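Local coordinates for protein heme oxygenase 1 (Synechocystis sp., PDB 1WE1) that opens the heme ring using oxygen and electrons from a reductase, yielding biliverdin IXalpha, carbon monoxide and ferrous iron, a key step toward the pigments of photosynthetic antennae, at residues 117-122 with 189-194; 125-130 with 197-202. One frame throughout, in Å; residues are numbered along the deposited sequence.

Contact 1: residues 117-122 with 189-194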
loop_
_atom_site.group_PDB
_atom_site.type_symbol
_atom_site.label_atom_id
_atom_site.label_comp_id
_atom_site.label_asym_id
_atom_site.label_seq_id
_atom_site.Cartn_x
_atom_site.Cartn_y
_atom_site.Cartn_z
ATOM N N PRO A 117 -0.780 -19.228 -3.807
ATOM C CA PRO A 117 -0.875 -18.554 -2.511
ATOM C C PRO A 117 0.436 -18.075 -1.910
ATOM O O PRO A 117 0.443 -17.120 -1.124
ATOM C CB PRO A 117 -1.572 -19.595 -1.627
ATOM C CG PRO A 117 -1.288 -20.887 -2.309
ATOM C CD PRO A 117 -1.475 -20.521 -3.753
ATOM N N GLU A 118 1.544 -18.717 -2.264
ATOM C CA GLU A 118 2.818 -18.287 -1.697
ATOM C C GLU A 118 3.248 -16.929 -2.234
ATOM O O GLU A 118 4.006 -16.219 -1.578
ATOM C CB GLU A 118 3.934 -19.334 -1.916
ATOM C CG GLU A 118 4.389 -19.564 -3.352
ATOM C CD GLU A 118 3.380 -20.340 -4.194
ATOM O OE1 GLU A 118 2.451 -20.956 -3.620
ATOM O OE2 GLU A 118 3.528 -20.339 -5.437
ATOM N N LEU A 119 2.762 -16.561 -3.415
ATOM C CA LEU A 119 3.099 -15.266 -3.998
ATOM C C LEU A 119 2.468 -14.124 -3.186
ATOM O O LEU A 119 2.825 -12.952 -3.346
ATOM C CB LEU A 119 2.637 -15.212 -5.456
ATOM C CG LEU A 119 3.431 -16.161 -6.368
ATOM C CD1 LEU A 119 3.049 -15.943 -7.827
ATOM C CD2 LEU A 119 4.926 -15.915 -6.174
ATOM N N LEU A 120 1.538 -14.486 -2.307
ATOM C CA LEU A 120 0.859 -13.535 -1.439
ATOM C C LEU A 120 1.843 -12.885 -0.464
ATOM O O LEU A 120 1.566 -11.827 0.094
ATOM C CB LEU A 120 -0.236 -14.252 -0.657
ATOM C CG LEU A 120 -1.706 -13.940 -0.942
ATOM C CD1 LEU A 120 -1.941 -13.584 -2.393
ATOM C CD2 LEU A 120 -2.528 -15.147 -0.533
ATOM N N VAL A 121 2.989 -13.518 -0.249
ATOM C CA VAL A 121 3.974 -12.943 0.656
ATOM C C VAL A 121 4.633 -11.750 -0.022
ATOM O O VAL A 121 5.153 -10.864 0.640
ATOM C CB VAL A 121 5.059 -13.966 1.063
ATOM C CG1 VAL A 121 5.688 -14.579 -0.167
ATOM C CG2 VAL A 121 6.134 -13.274 1.905
ATOM N N ALA A 122 4.599 -11.723 -1.348
ATOM C CA ALA A 122 5.191 -10.617 -2.096
ATOM C C ALA A 122 4.298 -9.397 -1.936
ATOM O O ALA A 122 4.778 -8.269 -1.826
ATOM C CB ALA A 122 5.312 -10.981 -3.557
ATOM N N VAL A 189 10.106 -12.656 -5.271
ATOM C CA VAL A 189 10.778 -11.403 -5.533
ATOM C C VAL A 189 10.228 -10.807 -6.830
ATOM O O VAL A 189 9.892 -9.617 -6.896
ATOM C CB VAL A 189 12.293 -11.603 -5.646
ATOM C CG1 VAL A 189 12.970 -10.318 -6.104
ATOM C CG2 VAL A 189 12.842 -12.018 -4.298
ATOM N N ASP A 190 10.107 -11.625 -7.862
ATOM C CA ASP A 190 9.579 -11.105 -9.113
ATOM C C ASP A 190 8.161 -10.565 -8.941
ATOM O O ASP A 190 7.819 -9.535 -9.506
ATOM C CB ASP A 190 9.625 -12.179 -10.196
ATOM C CG ASP A 190 11.029 -12.381 -10.740
ATOM O OD1 ASP A 190 11.245 -13.365 -11.487
ATOM O OD2 ASP A 190 11.917 -11.549 -10.419
ATOM N N GLU A 191 7.346 -11.252 -8.145
ATOM C CA GLU A 191 5.974 -10.817 -7.908
ATOM C C GLU A 191 5.956 -9.462 -7.182
ATOM O O GLU A 191 5.092 -8.621 -7.435
ATOM C CB GLU A 191 5.225 -11.874 -7.085
ATOM C CG GLU A 191 3.736 -11.583 -6.881
ATOM C CD GLU A 191 2.934 -11.622 -8.170
ATOM O OE1 GLU A 191 1.722 -11.339 -8.129
ATOM O OE2 GLU A 191 3.507 -11.937 -9.223
ATOM N N ALA A 192 6.918 -9.256 -6.288
ATOM C CA ALA A 192 7.009 -8.008 -5.550
ATOM C C ALA A 192 7.228 -6.840 -6.522
ATOM O O ALA A 192 6.582 -5.796 -6.407
ATOM C CB ALA A 192 8.144 -8.082 -4.544
ATOM N N ASN A 193 8.143 -7.017 -7.470
ATOM C CA ASN A 193 8.408 -5.978 -8.454
ATOM C C ASN A 193 7.155 -5.758 -9.312
ATOM O O ASN A 193 6.957 -4.678 -9.887
ATOM C CB ASN A 193 9.604 -6.359 -9.336
ATOM C CG ASN A 193 10.935 -6.122 -8.644
ATOM O OD1 ASN A 193 11.324 -4.977 -8.399
ATOM N ND2 ASN A 193 11.637 -7.204 -8.315
ATOM N N ASP A 194 6.312 -6.782 -9.394
ATOM C CA ASP A 194 5.073 -6.671 -10.153
ATOM C C ASP A 194 4.122 -5.754 -9.379
ATOM O O ASP A 194 3.550 -4.819 -9.945
ATOM C CB ASP A 194 4.416 -8.047 -10.340
ATOM C CG ASP A 194 4.894 -8.768 -11.590
ATOM O OD1 ASP A 194 6.116 -8.979 -11.740
ATOM O OD2 ASP A 194 4.040 -9.133 -12.429
#

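Contact 2: residues 125-130 with 197-202. With HEM (protoporphyrin IX containing Fe), chain H.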
loop_
_atom_site.group_PDB
_atom_site.type_symbol
_atom_site.label_atom_id
_atom_site.label_comp_id
_atom_site.label_asym_id
_atom_site.label_seq_id
_atom_site.Cartn_x
_atom_site.Cartn_y
_atom_site.Cartn_z
ATOM N N TYR A 125 4.418 -8.208 1.641
ATOM C CA TYR A 125 5.671 -7.500 1.782
ATOM C C TYR A 125 5.544 -6.109 1.191
ATOM O O TYR A 125 5.726 -5.121 1.900
ATOM C CB TYR A 125 6.819 -8.264 1.094
ATOM C CG TYR A 125 8.091 -7.441 0.937
ATOM C CD1 TYR A 125 8.873 -7.092 2.046
ATOM C CD2 TYR A 125 8.466 -6.945 -0.316
ATOM C CE1 TYR A 125 9.993 -6.262 1.907
ATOM C CE2 TYR A 125 9.576 -6.118 -0.465
ATOM C CZ TYR A 125 10.327 -5.780 0.645
ATOM O OH TYR A 125 11.396 -4.937 0.484
ATOM N N THR A 126 5.215 -6.029 -0.095
ATOM C CA THR A 126 5.100 -4.740 -0.777
ATOM C C THR A 126 4.235 -3.686 -0.084
ATOM O O THR A 126 4.607 -2.526 -0.043
ATOM C CB THR A 126 4.616 -4.927 -2.219
ATOM O OG1 THR A 126 5.558 -5.745 -2.924
ATOM C CG2 THR A 126 4.521 -3.589 -2.926
ATOM N N ARG A 127 3.097 -4.079 0.477
ATOM C CA ARG A 127 2.248 -3.108 1.165
ATOM C C ARG A 127 2.611 -2.922 2.643
ATOM O O ARG A 127 3.156 -1.887 3.035
ATOM C CB ARG A 127 0.766 -3.495 1.038
ATOM C CG ARG A 127 0.154 -3.247 -0.353
ATOM C CD ARG A 127 0.581 -1.896 -0.945
ATOM N NE ARG A 127 0.360 -0.780 -0.024
ATOM C CZ ARG A 127 0.609 0.499 -0.303
ATOM N NH1 ARG A 127 1.096 0.853 -1.485
ATOM N NH2 ARG A 127 0.357 1.436 0.603
ATOM N N TYR A 128 2.314 -3.922 3.458
ATOM C CA TYR A 128 2.605 -3.859 4.888
ATOM C C TYR A 128 4.019 -3.453 5.314
ATOM O O TYR A 128 4.163 -2.569 6.155
ATOM C CB TYR A 128 2.250 -5.188 5.547
ATOM C CG TYR A 128 0.801 -5.567 5.359
ATOM C CD1 TYR A 128 -0.214 -4.718 5.773
ATOM C CD2 TYR A 128 0.446 -6.770 4.761
ATOM C CE1 TYR A 128 -1.548 -5.052 5.598
ATOM C CE2 TYR A 128 -0.888 -7.115 4.581
ATOM C CZ TYR A 128 -1.878 -6.247 5.003
ATOM O OH TYR A 128 -3.199 -6.568 4.822
ATOM N N LEU A 129 5.066 -4.065 4.764
ATOM C CA LEU A 129 6.407 -3.671 5.209
ATOM C C LEU A 129 6.748 -2.261 4.745
ATOM O O LEU A 129 7.589 -1.589 5.337
ATOM C CB LEU A 129 7.485 -4.677 4.752
ATOM C CG LEU A 129 8.868 -4.515 5.426
ATOM C CD1 LEU A 129 8.694 -4.249 6.917
ATOM C CD2 LEU A 129 9.733 -5.766 5.213
ATOM N N GLY A 130 6.084 -1.810 3.688
ATOM C CA GLY A 130 6.314 -0.459 3.205
ATOM C C GLY A 130 5.527 0.532 4.047
ATOM O O GLY A 130 6.026 1.607 4.383
ATOM N N ALA A 197 4.857 -2.122 -9.593
ATOM C CA ALA A 197 4.395 -1.558 -10.846
ATOM C C ALA A 197 2.900 -1.263 -10.769
ATOM O O ALA A 197 2.435 -0.262 -11.305
ATOM C CB ALA A 197 4.688 -2.508 -11.987
ATOM N N MET A 198 2.151 -2.126 -10.097
ATOM C CA MET A 198 0.716 -1.925 -9.974
ATOM C C MET A 198 0.352 -0.711 -9.109
ATOM O O MET A 198 -0.680 -0.074 -9.315
ATOM C CB MET A 198 0.066 -3.189 -9.430
ATOM C CG MET A 198 0.152 -4.321 -10.419
ATOM S SD MET A 198 -0.750 -5.785 -9.930
ATOM C CE MET A 198 0.525 -6.673 -8.980
ATOM N N ASN A 199 1.206 -0.397 -8.142
ATOM C CA ASN A 199 0.982 0.756 -7.291
ATOM C C ASN A 199 1.293 1.972 -8.143
ATOM O O ASN A 199 0.550 2.951 -8.161
ATOM C CB ASN A 199 1.915 0.709 -6.080
ATOM C CG ASN A 199 1.401 -0.198 -5.002
ATOM O OD1 ASN A 199 0.541 0.187 -4.226
ATOM N ND2 ASN A 199 1.901 -1.421 -4.962
ATOM N N MET A 200 2.397 1.884 -8.868
ATOM C CA MET A 200 2.827 2.966 -9.718
ATOM C C MET A 200 1.791 3.305 -10.781
ATOM O O MET A 200 1.641 4.470 -11.150
ATOM C CB MET A 200 4.164 2.615 -10.361
ATOM C CG MET A 200 5.304 2.521 -9.368
ATOM S SD MET A 200 6.922 2.676 -10.144
ATOM C CE MET A 200 7.372 0.930 -10.367
ATOM N N LYS A 201 1.058 2.309 -11.266
ATOM C CA LYS A 201 0.060 2.585 -12.283
ATOM C C LYS A 201 -1.126 3.355 -11.687
ATOM O O LYS A 201 -1.735 4.192 -12.359
ATOM C CB LYS A 201 -0.402 1.291 -12.962
ATOM C CG LYS A 201 -1.116 1.572 -14.277
ATOM C CD LYS A 201 -1.266 0.348 -15.162
ATOM C CE LYS A 201 -1.970 0.731 -16.468
ATOM N NZ LYS A 201 -1.862 -0.327 -17.520
ATOM N N MET A 202 -1.454 3.082 -10.426
ATOM C CA MET A 202 -2.540 3.804 -9.775
ATOM C C MET A 202 -2.152 5.289 -9.644
ATOM O O MET A 202 -2.983 6.180 -9.854
ATOM C CB MET A 202 -2.832 3.212 -8.397
ATOM C CG MET A 202 -3.506 1.855 -8.450
ATOM S SD MET A 202 -4.071 1.206 -6.845
ATOM C CE MET A 202 -2.505 1.022 -5.974
HETATM C CHA HEM H . 10.839 1.034 2.560
HETATM C CHB HEM H . 7.090 -0.177 -0.247
HETATM C CHC HEM H . 7.068 4.388 -1.897
HETATM C CHD HEM H . 9.625 5.705 1.943
HETATM C C1A HEM H . 9.917 0.234 1.851
HETATM C C2A HEM H . 9.823 -1.217 1.885
HETATM C C3A HEM H . 8.794 -1.562 1.053
HETATM C C4A HEM H . 8.218 -0.299 0.567
HETATM C CMA HEM H . 8.295 -2.929 0.693
HETATM C CAA HEM H . 10.670 -2.147 2.739
HETATM C CBA HEM H . 12.111 -2.395 2.228
HETATM C CGA HEM H . 12.875 -3.281 3.029
HETATM O O1A HEM H . 12.984 -4.491 2.584
HETATM O O2A HEM H . 13.412 -2.949 4.104
HETATM C C1B HEM H . 6.765 0.970 -0.990
HETATM C C2B HEM H . 5.800 1.006 -2.087
HETATM C C3B HEM H . 5.748 2.301 -2.514
HETATM C C4B HEM H . 6.742 3.029 -1.727
HETATM C CMB HEM H . 5.024 -0.190 -2.580
HETATM C CAB HEM H . 4.832 2.935 -3.542
HETATM C CBB HEM H . 5.031 2.407 -4.988
HETATM C C1C HEM H . 7.687 5.172 -0.957
HETATM C C2C HEM H . 7.697 6.628 -0.934
HETATM C C3C HEM H . 8.606 6.962 0.003
HETATM C C4C HEM H . 8.911 5.765 0.753
HETATM C CMC HEM H . 6.833 7.514 -1.811
HETATM C CAC HEM H . 9.232 8.340 0.235
HETATM C CBC HEM H . 8.397 9.166 1.254
HETATM C C1D HEM H . 10.192 4.529 2.493
HETATM C C2D HEM H . 11.128 4.516 3.614
HETATM C C3D HEM H . 11.433 3.209 3.817
HETATM C C4D HEM H . 10.724 2.426 2.774
HETATM C CMD HEM H . 11.594 5.757 4.306
HETATM C CAD HEM H . 12.314 2.567 4.861
HETATM C CBD HEM H . 13.793 2.301 4.328
HETATM C CGD HEM H . 14.544 1.458 5.181
HETATM O O1D HEM H . 14.003 0.410 5.700
HETATM O O2D HEM H . 15.754 1.720 5.437
HETATM N NA HEM H . 8.952 0.771 1.032
HETATM N NB HEM H . 7.324 2.209 -0.774
HETATM N NC HEM H . 8.413 4.651 0.129
HETATM N ND HEM H . 9.937 3.238 2.035
HETATM FE FE HEM H . 8.676 2.711 0.606
HETATM O O HOH W 1 7.361 2.709 1.837
#

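Contact 1: residues 117-122 with 189-194
With its CG trans to the backbone N (chi1 -175°) and a bend at the next bond (chi2 66°), E191 lays its methylene carbons against A122 and L119. The methyl of A122 enters between E191 and A192: its CB is 3.6 Å from E191 CB, equally close to the backbone N of A192, and 4.2 Å from A192 CB. L119, one turn earlier, adds a smaller share of the packing. Its CB lies 4.1 Å from E191 CG and its CD2 reaches E191 CB, the leucine and glutamate side chains crossing at about a right angle.

Small residues thus set the spacing, for the CA atoms of A122 and A192 are 4.7 Å apart, and the start of helix 120-146 rests almost directly on the backbone of helix 182-205. No hydrogen bond joins the two segments. Instead E191 OE1 meets R108 of helix 100-115 in a salt bridge and H123 of helix 120-146 in a hydrogen bond. The glutamate therefore divides its work, using its aliphatic part as packing surface and its charged end to tie helix 182-205 to both; R108 and H123 would probably favour the ionised form of this buried acid.

Contact 2: residues 125-130 with 197-202
An arginine reaching across to an asparagine makes the only hydrogen bond between segments 125-130 and 197-202, whose nearest CA atoms, those of R127 and N199, stand 9.4 Å apart. R127 NH1 gives a weak hydrogen bond to N199 OD1 at 2.9 Å, bent to 125° at the hydrogen, with the guanidinium and amide planes turned 31° from each other. The arginine is folded at both chi2 and chi3, which curls its end toward N199. Stronger ties hold it elsewhere: NE bonds to Y50 and NH2 forms a salt bridge with D131. N199 is likewise anchored through ND2, which bonds to A195 O and Y105 OH, so both partners are held by other bonds as well.

Beside this link, T126 and N199 run alongside in opposite senses, T126 CG2 lying 4.0 Å from N199 ND2, and both border the heme: T126 CG2 touches CMB while N199 CB meets the vinyl carbon CBB at 3.7 Å. Y125 places a ring face under heme CMA and donates from OH to propionate O1A at 2.7 Å. At G130 the backbone itself faces the porphyrin, CA being 3.3 Å from C4A. G130 O accepts a hydrogen bond from the water bound to the iron, 3.1 Å away. A helix passing over the heme with a glycine against the ring and its carbonyl on the iron-bound water is the hallmark of the distal side of the heme oxygenase pocket.

The two contacts illustrate how one helix pair can change character along its length. Both join helix 120-146 to helix 182-205, and their centres are 11 Å apart. At contact 1 the backbones nearly touch; by contact 2 they have separated, and polar side chains and the edge of the heme take up the interval. The contacts adjoin where A192 O packs against T126 OG1 at 3.6 Å, and the T126 hydroxyl in turn bonds to the carbonyl O of A122, which belongs to contact 1. Contact 1 stays outside the ligand shell, A192 being about 7 Å from the heme by its side chain, whereas residues 125-130 and 197-202 both supply pocket residues.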